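Local coordinates for protein putative oxidoreductase (Pseudomonas putida, PDB 3L6D) that probably works as an NADP-dependent oxidoreductase related to 6-phosphogluconate dehydrogenase and reductive aminases, though its substrate is not established, at residues 139-150 / 161-172; 8-16 / 62-73. All coordinates share one frame; numbering follows the deposited sequence.

Interaction 1: residues 139-150 / 161-172; sequences SHSIHTGDREAF and AGHTVFLPWDEA
Strands 140-145 and 163-166 pair in parallel, their short axes 18° apart, as a beta-alpha-beta unit at one margin of the Rossmann-type sheet, where 163-166 is the outermost strand of this chain. Backbone bonds fix the register: H163 N donates to S139 O and S141 N to H163 O at one end, H143 N to V165 O and L167 N to H143 O at the other; the V165 N to S141 O bond between them is longer.

Hydroxyls add side-chain bonds. T164 OG1 meets both S141 OG, at 2.7 Å, and H143 ND1, at 2.8 Å, reaching the imidazole in its plane at the edge. The far nitrogen, H143 NE2, is held by the hydroxyl of Y100.

Aromatic contacts are of three kinds. H140 and H163 form an offset stack with planes 9° apart, and H163 CB sits over the centre of the H140 ring. F166 slides past F150, its CB 3.7 Å from F150 CE2 over that ring's face. R147 CA makes a CH-pi contact over one face of F166, displaced toward the rim, while F166 CD2 lies over one face of the R147 guanidinium, 3.6 Å from R147 CZ, with the two planes steeply inclined (62°). With only an alanine at F166, the R147 guanidinium would probably lose its apolar backing and a gap would open beside the F150 ring.

At the start of helix 169-199, water 1 links G145 O to W169 N. T144 CB presses tightly on A172 CB at 3.4 Å, and T144 OG1 donates to L167 O over 2.8 Å.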
# COMPACT_ATOMS: atom_id res chain seq x y z
N SER B 139 -2.44 14.48 -7.22
CA SER B 139 -1.20 14.69 -6.42
C SER B 139 -1.45 15.53 -5.16
O SER B 139 -2.34 16.41 -5.15
CB SER B 139 -0.10 15.34 -7.28
OG SER B 139 0.42 14.39 -8.22
N HIS B 140 -0.65 15.29 -4.12
CA HIS B 140 -0.84 16.03 -2.88
C HIS B 140 0.44 16.84 -2.56
O HIS B 140 1.54 16.46 -2.97
CB HIS B 140 -1.16 15.11 -1.69
CG HIS B 140 -2.59 14.65 -1.62
ND1 HIS B 140 -3.45 15.04 -0.61
CD2 HIS B 140 -3.29 13.80 -2.40
CE1 HIS B 140 -4.63 14.47 -0.80
NE2 HIS B 140 -4.56 13.71 -1.88
N SER B 141 0.27 17.99 -1.88
CA SER B 141 1.41 18.73 -1.33
C SER B 141 1.09 19.11 0.10
O SER B 141 -0.06 19.12 0.48
CB SER B 141 1.71 20.00 -2.16
OG SER B 141 0.51 20.76 -2.25
N ILE B 142 2.11 19.45 0.88
CA ILE B 142 1.93 19.93 2.24
C ILE B 142 2.65 21.27 2.29
O ILE B 142 3.71 21.39 1.72
CB ILE B 142 2.67 18.96 3.22
CG1 ILE B 142 2.00 17.58 3.23
CG2 ILE B 142 2.67 19.55 4.64
CD1 ILE B 142 2.95 16.46 3.73
N HIS B 143 2.06 22.29 2.92
CA HIS B 143 2.70 23.60 3.05
C HIS B 143 2.70 24.03 4.50
O HIS B 143 1.83 23.59 5.28
CB HIS B 143 1.94 24.63 2.19
CG HIS B 143 2.14 24.42 0.72
ND1 HIS B 143 1.26 23.69 -0.06
CD2 HIS B 143 3.14 24.81 -0.11
CE1 HIS B 143 1.72 23.64 -1.30
NE2 HIS B 143 2.86 24.32 -1.35
N THR B 144 3.70 24.83 4.89
CA THR B 144 3.79 25.31 6.26
C THR B 144 4.45 26.70 6.19
O THR B 144 4.75 27.18 5.09
CB THR B 144 4.57 24.31 7.19
OG1 THR B 144 4.43 24.73 8.55
CG2 THR B 144 6.03 24.17 6.84
N GLY B 145 4.67 27.35 7.34
CA GLY B 145 5.30 28.69 7.39
C GLY B 145 4.23 29.74 7.64
O GLY B 145 3.58 29.73 8.69
N ASP B 146 3.98 30.58 6.65
CA ASP B 146 3.07 31.72 6.77
C ASP B 146 1.69 31.36 6.23
O ASP B 146 1.49 31.26 5.01
CB ASP B 146 3.68 32.90 6.00
CG ASP B 146 2.96 34.23 6.24
OD1 ASP B 146 1.73 34.38 6.00
OD2 ASP B 146 3.67 35.16 6.64
N ARG B 147 0.71 31.19 7.14
CA ARG B 147 -0.60 30.71 6.74
C ARG B 147 -1.29 31.70 5.81
O ARG B 147 -1.93 31.30 4.86
CB ARG B 147 -1.52 30.46 7.97
CG ARG B 147 -2.83 29.73 7.66
CD ARG B 147 -3.70 29.49 8.96
NE ARG B 147 -3.21 28.35 9.77
CZ ARG B 147 -3.59 27.07 9.65
NH1 ARG B 147 -4.51 26.71 8.75
NH2 ARG B 147 -3.06 26.14 10.44
N GLU B 148 -1.18 32.98 6.13
CA GLU B 148 -1.86 34.01 5.34
C GLU B 148 -1.30 34.06 3.90
O GLU B 148 -2.07 34.06 2.94
CB GLU B 148 -1.82 35.37 6.04
CG GLU B 148 -2.60 35.39 7.37
CD GLU B 148 -1.68 35.29 8.59
OE1 GLU B 148 -0.97 34.27 8.74
OE2 GLU B 148 -1.64 36.28 9.37
N ALA B 149 0.02 34.04 3.77
CA ALA B 149 0.62 34.02 2.41
C ALA B 149 0.26 32.74 1.64
O ALA B 149 0.02 32.77 0.39
CB ALA B 149 2.14 34.17 2.50
N PHE B 150 0.25 31.60 2.34
CA PHE B 150 -0.18 30.37 1.71
C PHE B 150 -1.64 30.50 1.18
O PHE B 150 -1.93 30.11 0.06
CB PHE B 150 -0.08 29.16 2.65
CG PHE B 150 -0.91 27.99 2.18
CD1 PHE B 150 -0.44 27.16 1.19
CD2 PHE B 150 -2.18 27.77 2.69
CE1 PHE B 150 -1.20 26.08 0.72
CE2 PHE B 150 -2.97 26.72 2.24
CZ PHE B 150 -2.48 25.86 1.27
N ALA B 161 -0.22 20.65 -7.45
CA ALA B 161 -0.73 19.38 -6.93
C ALA B 161 -2.13 19.68 -6.51
O ALA B 161 -2.36 20.59 -5.72
CB ALA B 161 0.16 18.88 -5.70
N GLY B 162 -3.08 18.95 -7.10
CA GLY B 162 -4.49 19.21 -6.90
C GLY B 162 -4.98 19.27 -5.47
O GLY B 162 -5.94 19.97 -5.19
N HIS B 163 -4.34 18.57 -4.55
CA HIS B 163 -4.82 18.57 -3.18
C HIS B 163 -3.69 19.15 -2.35
O HIS B 163 -2.54 18.82 -2.58
CB HIS B 163 -5.10 17.14 -2.67
CG HIS B 163 -6.19 16.43 -3.43
ND1 HIS B 163 -7.52 16.46 -3.05
CD2 HIS B 163 -6.14 15.66 -4.54
CE1 HIS B 163 -8.24 15.74 -3.89
NE2 HIS B 163 -7.42 15.24 -4.81
N THR B 164 -4.01 20.09 -1.47
CA THR B 164 -2.96 20.64 -0.63
C THR B 164 -3.45 20.78 0.80
O THR B 164 -4.65 20.76 1.05
CB THR B 164 -2.35 21.93 -1.20
OG1 THR B 164 -1.09 22.15 -0.52
CG2 THR B 164 -3.30 23.14 -1.03
N VAL B 165 -2.54 20.84 1.76
CA VAL B 165 -2.96 21.06 3.14
C VAL B 165 -1.89 21.97 3.77
O VAL B 165 -0.69 21.84 3.49
CB VAL B 165 -3.15 19.70 3.92
CG1 VAL B 165 -1.78 18.94 4.07
CG2 VAL B 165 -3.76 19.93 5.28
N PHE B 166 -2.32 22.93 4.57
CA PHE B 166 -1.40 23.68 5.39
C PHE B 166 -1.46 23.12 6.81
O PHE B 166 -2.54 22.95 7.40
CB PHE B 166 -1.76 25.19 5.36
CG PHE B 166 -0.79 26.05 6.11
CD1 PHE B 166 0.24 26.72 5.44
CD2 PHE B 166 -0.90 26.21 7.49
CE1 PHE B 166 1.13 27.50 6.12
CE2 PHE B 166 0.01 26.99 8.19
CZ PHE B 166 1.02 27.62 7.52
N LEU B 167 -0.28 22.86 7.36
CA LEU B 167 -0.17 22.52 8.75
C LEU B 167 0.87 23.47 9.38
O LEU B 167 1.79 23.93 8.68
CB LEU B 167 0.33 21.06 8.89
CG LEU B 167 -0.65 20.00 8.40
CD1 LEU B 167 0.07 18.67 8.31
CD2 LEU B 167 -1.81 19.96 9.38
N PRO B 168 0.74 23.75 10.69
CA PRO B 168 1.74 24.58 11.36
C PRO B 168 3.09 23.87 11.40
O PRO B 168 3.13 22.63 11.36
CB PRO B 168 1.17 24.74 12.81
CG PRO B 168 0.28 23.57 13.01
CD PRO B 168 -0.34 23.32 11.61
N TRP B 169 4.16 24.66 11.50
CA TRP B 169 5.53 24.21 11.34
C TRP B 169 5.85 22.79 11.87
O TRP B 169 6.28 21.90 11.14
CB TRP B 169 6.51 25.24 11.94
CG TRP B 169 7.87 25.00 11.41
CD1 TRP B 169 8.82 24.16 11.95
CD2 TRP B 169 8.41 25.48 10.16
NE1 TRP B 169 9.95 24.15 11.13
CE2 TRP B 169 9.71 24.93 10.02
CE3 TRP B 169 7.96 26.36 9.18
CZ2 TRP B 169 10.55 25.23 8.92
CZ3 TRP B 169 8.81 26.67 8.09
CH2 TRP B 169 10.07 26.09 7.96
N ASP B 170 5.66 22.57 13.14
CA ASP B 170 6.15 21.33 13.69
C ASP B 170 5.30 20.13 13.29
O ASP B 170 5.84 19.01 13.08
CB ASP B 170 6.33 21.50 15.18
CG ASP B 170 7.41 22.54 15.48
OD1 ASP B 170 8.58 22.33 15.05
OD2 ASP B 170 7.06 23.60 16.05
N GLU B 171 4.00 20.38 13.10
CA GLU B 171 3.12 19.33 12.60
C GLU B 171 3.45 19.00 11.13
O GLU B 171 3.46 17.83 10.74
CB GLU B 171 1.66 19.74 12.76
CG GLU B 171 1.27 19.82 14.23
CD GLU B 171 -0.20 20.09 14.42
OE1 GLU B 171 -0.91 20.20 13.42
OE2 GLU B 171 -0.65 20.22 15.59
N ALA B 172 3.72 20.01 10.33
CA ALA B 172 4.04 19.77 8.91
C ALA B 172 5.26 18.89 8.71
O ALA B 172 5.23 17.93 7.91
CB ALA B 172 4.19 21.08 8.13
O HOH W 1 3.46 27.59 10.82

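Interaction 2: residues 8-16 / 62-73; sequences FEFDVSVIG and ALSASPATIFVL
S13 and T69, V14 and I70, and I15 and F71 form the parallel bridges between strands 12-15 and 68-71, whose short axes run 23° apart and approach to 4.5 Å. Four backbone bonds cross the pair. S13 N donates to A68 O, and I70 N donates to S13 O; I15 N then reaches I70 O at 2.8 Å with an N-H...O angle of 171°, and V72 N closes the series on I15 O.

The hydroxyl of S13 ties the strand to the end of helix 59-65. With OG anti to the carbonyl carbon, it donates to A62 O at 2.6 Å and accepts from S66 OG at 2.8 Å, so both roles of this buried oxygen are used. On the same side of the sheet, I15 CD1 touches T69 CG2 at 3.7 Å and also A62 CB. Away from the face carrying S13 and I15, V12 CG2 rests on I70 CD1, also at 3.7 Å.

Ahead of the strand, F8 lays a ring face over P67, with P67 CD 3.8 Å from the ring centroid and 11° off its normal, while A65 O and S64 O lie at the ring edge. F10 turns its own edge to A65 O. Water 2 bridges E9 N and A65 O, a water-mediated link from the segment before the strand to the end of helix 59-65.

G16 has a positive phi, and a CB there would collide with V72 O. Glycine immediately after the first strand, with G18 and G21 following, is consistent with the GxGxxG dinucleotide-binding turn of a Rossmann fold.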
# COMPACT_ATOMS: atom_id res chain seq x y z
N PHE B 8 1.73 43.92 -11.71
CA PHE B 8 2.51 42.71 -12.03
C PHE B 8 2.19 42.29 -13.45
O PHE B 8 1.02 42.21 -13.83
CB PHE B 8 2.16 41.57 -11.07
CG PHE B 8 2.75 41.73 -9.69
CD1 PHE B 8 1.93 42.04 -8.60
CD2 PHE B 8 4.14 41.58 -9.48
CE1 PHE B 8 2.46 42.16 -7.32
CE2 PHE B 8 4.68 41.73 -8.20
CZ PHE B 8 3.84 42.00 -7.12
N GLU B 9 3.24 42.03 -14.23
CA GLU B 9 3.10 41.45 -15.56
C GLU B 9 3.20 39.93 -15.47
O GLU B 9 3.04 39.25 -16.47
CB GLU B 9 4.18 42.00 -16.53
CG GLU B 9 4.09 43.51 -16.84
CD GLU B 9 2.69 43.96 -17.25
OE1 GLU B 9 2.08 43.33 -18.16
OE2 GLU B 9 2.17 44.94 -16.66
N PHE B 10 3.49 39.40 -14.28
CA PHE B 10 3.62 37.95 -14.13
C PHE B 10 2.84 37.45 -12.93
O PHE B 10 2.59 38.20 -11.95
CB PHE B 10 5.09 37.54 -14.05
CG PHE B 10 5.81 37.83 -15.30
CD1 PHE B 10 5.78 36.95 -16.36
CD2 PHE B 10 6.45 39.07 -15.46
CE1 PHE B 10 6.45 37.26 -17.55
CE2 PHE B 10 7.11 39.39 -16.63
CZ PHE B 10 7.09 38.50 -17.68
N ASP B 11 2.44 36.18 -13.01
CA ASP B 11 1.70 35.55 -11.93
C ASP B 11 2.60 34.87 -10.91
O ASP B 11 2.24 34.72 -9.73
CB ASP B 11 0.77 34.51 -12.55
CG ASP B 11 -0.24 35.14 -13.45
OD1 ASP B 11 -0.96 36.02 -12.94
OD2 ASP B 11 -0.29 34.79 -14.64
N VAL B 12 3.77 34.45 -11.35
CA VAL B 12 4.66 33.60 -10.54
C VAL B 12 6.04 33.58 -11.15
O VAL B 12 6.19 33.57 -12.38
CB VAL B 12 4.12 32.15 -10.38
CG1 VAL B 12 3.93 31.46 -11.74
CG2 VAL B 12 5.02 31.30 -9.42
N SER B 13 7.07 33.56 -10.31
CA SER B 13 8.43 33.43 -10.82
C SER B 13 8.92 32.10 -10.27
O SER B 13 8.42 31.64 -9.24
CB SER B 13 9.34 34.56 -10.30
OG SER B 13 8.95 35.82 -10.85
N VAL B 14 9.86 31.48 -10.97
CA VAL B 14 10.45 30.21 -10.54
C VAL B 14 11.95 30.36 -10.63
O VAL B 14 12.51 30.71 -11.68
CB VAL B 14 9.99 29.01 -11.45
CG1 VAL B 14 10.56 27.67 -10.92
CG2 VAL B 14 8.50 28.93 -11.51
N ILE B 15 12.59 30.05 -9.54
CA ILE B 15 13.99 30.16 -9.44
C ILE B 15 14.58 28.80 -9.14
O ILE B 15 14.29 28.17 -8.17
CB ILE B 15 14.33 31.16 -8.41
CG1 ILE B 15 14.06 32.53 -8.94
CG2 ILE B 15 15.73 31.03 -8.00
CD1 ILE B 15 14.37 33.52 -8.02
N GLY B 16 15.45 28.42 -10.02
CA GLY B 16 16.09 27.13 -10.02
C GLY B 16 15.36 26.34 -11.06
O GLY B 16 14.17 26.13 -10.97
N ALA B 62 13.52 38.65 -10.88
CA ALA B 62 12.53 37.56 -10.79
C ALA B 62 11.61 37.74 -9.55
O ALA B 62 10.38 37.56 -9.64
CB ALA B 62 13.24 36.23 -10.75
N LEU B 63 12.21 38.13 -8.42
CA LEU B 63 11.44 38.42 -7.21
C LEU B 63 10.47 39.57 -7.40
O LEU B 63 9.31 39.48 -6.94
CB LEU B 63 12.36 38.70 -6.00
CG LEU B 63 13.12 37.47 -5.53
CD1 LEU B 63 14.20 37.88 -4.49
CD2 LEU B 63 12.13 36.45 -4.94
N SER B 64 10.93 40.61 -8.12
CA SER B 64 10.14 41.81 -8.32
C SER B 64 9.01 41.55 -9.31
O SER B 64 7.94 42.16 -9.22
CB SER B 64 11.03 42.98 -8.80
OG SER B 64 11.93 43.37 -7.75
N ALA B 65 9.25 40.63 -10.24
CA ALA B 65 8.34 40.46 -11.40
C ALA B 65 6.99 39.87 -11.05
O ALA B 65 6.03 40.05 -11.81
CB ALA B 65 9.00 39.60 -12.48
N SER B 66 6.90 39.14 -9.93
CA SER B 66 5.66 38.39 -9.59
C SER B 66 5.36 38.53 -8.11
O SER B 66 6.27 38.73 -7.34
CB SER B 66 5.90 36.89 -9.88
OG SER B 66 6.36 36.70 -11.21
N PRO B 67 4.12 38.32 -7.68
CA PRO B 67 3.81 38.45 -6.24
C PRO B 67 4.36 37.25 -5.42
O PRO B 67 4.56 37.37 -4.22
CB PRO B 67 2.27 38.52 -6.22
CG PRO B 67 1.87 37.71 -7.42
CD PRO B 67 2.89 38.08 -8.48
N ALA B 68 4.64 36.13 -6.09
CA ALA B 68 5.21 34.93 -5.44
C ALA B 68 6.33 34.37 -6.31
O ALA B 68 6.23 34.36 -7.54
CB ALA B 68 4.15 33.86 -5.25
N THR B 69 7.35 33.83 -5.65
CA THR B 69 8.43 33.21 -6.35
C THR B 69 8.59 31.79 -5.77
O THR B 69 8.64 31.61 -4.54
CB THR B 69 9.76 33.98 -6.18
OG1 THR B 69 9.66 35.26 -6.79
CG2 THR B 69 10.89 33.23 -6.85
N ILE B 70 8.66 30.80 -6.64
CA ILE B 70 8.87 29.44 -6.20
C ILE B 70 10.38 29.17 -6.22
O ILE B 70 11.03 29.40 -7.25
CB ILE B 70 8.11 28.51 -7.12
CG1 ILE B 70 6.61 28.64 -6.88
CG2 ILE B 70 8.51 27.04 -6.93
CD1 ILE B 70 5.85 27.96 -7.95
N PHE B 71 10.95 28.70 -5.09
CA PHE B 71 12.39 28.34 -5.02
C PHE B 71 12.55 26.82 -5.08
O PHE B 71 11.90 26.10 -4.33
CB PHE B 71 13.02 28.74 -3.69
CG PHE B 71 13.45 30.16 -3.58
CD1 PHE B 71 12.72 31.18 -4.14
CD2 PHE B 71 14.53 30.48 -2.79
CE1 PHE B 71 13.12 32.52 -4.01
CE2 PHE B 71 14.94 31.80 -2.62
CZ PHE B 71 14.23 32.83 -3.25
N VAL B 72 13.39 26.33 -5.98
CA VAL B 72 13.63 24.90 -6.06
C VAL B 72 15.12 24.77 -6.37
O VAL B 72 15.52 24.72 -7.52
CB VAL B 72 12.79 24.17 -7.16
CG1 VAL B 72 12.66 22.70 -6.77
CG2 VAL B 72 11.43 24.77 -7.37
N LEU B 73 15.92 24.71 -5.32
CA LEU B 73 17.37 24.86 -5.47
C LEU B 73 18.07 23.60 -5.03
O LEU B 73 17.43 22.70 -4.50
CB LEU B 73 17.86 26.05 -4.66
CG LEU B 73 17.35 27.40 -5.22
CD1 LEU B 73 17.45 28.48 -4.16
CD2 LEU B 73 18.06 27.82 -6.50
O HOH W 2 5.97 42.26 -13.15

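In the fold
Interaction 1 and interaction 2 are two parallel strand pairings in one mixed sheet, with centres 19 Å apart and nearest atoms about 7 Å apart, so they do not touch. Strands 96-99 and 121-128 lie between them in the sheet order, and 121-128 runs antiparallel to 140-145. Y100, just after 96-99, bridges the gap: it bonds H143 of interaction 1 and packs on I70 of interaction 2. Interaction 2 ends at G16, the first glycine of a GxGxxG-like turn that probably lies by the NADP site, whereas interaction 1 leads from the sheet into helix 169-199 and meets F217 and E213 of the second subunit.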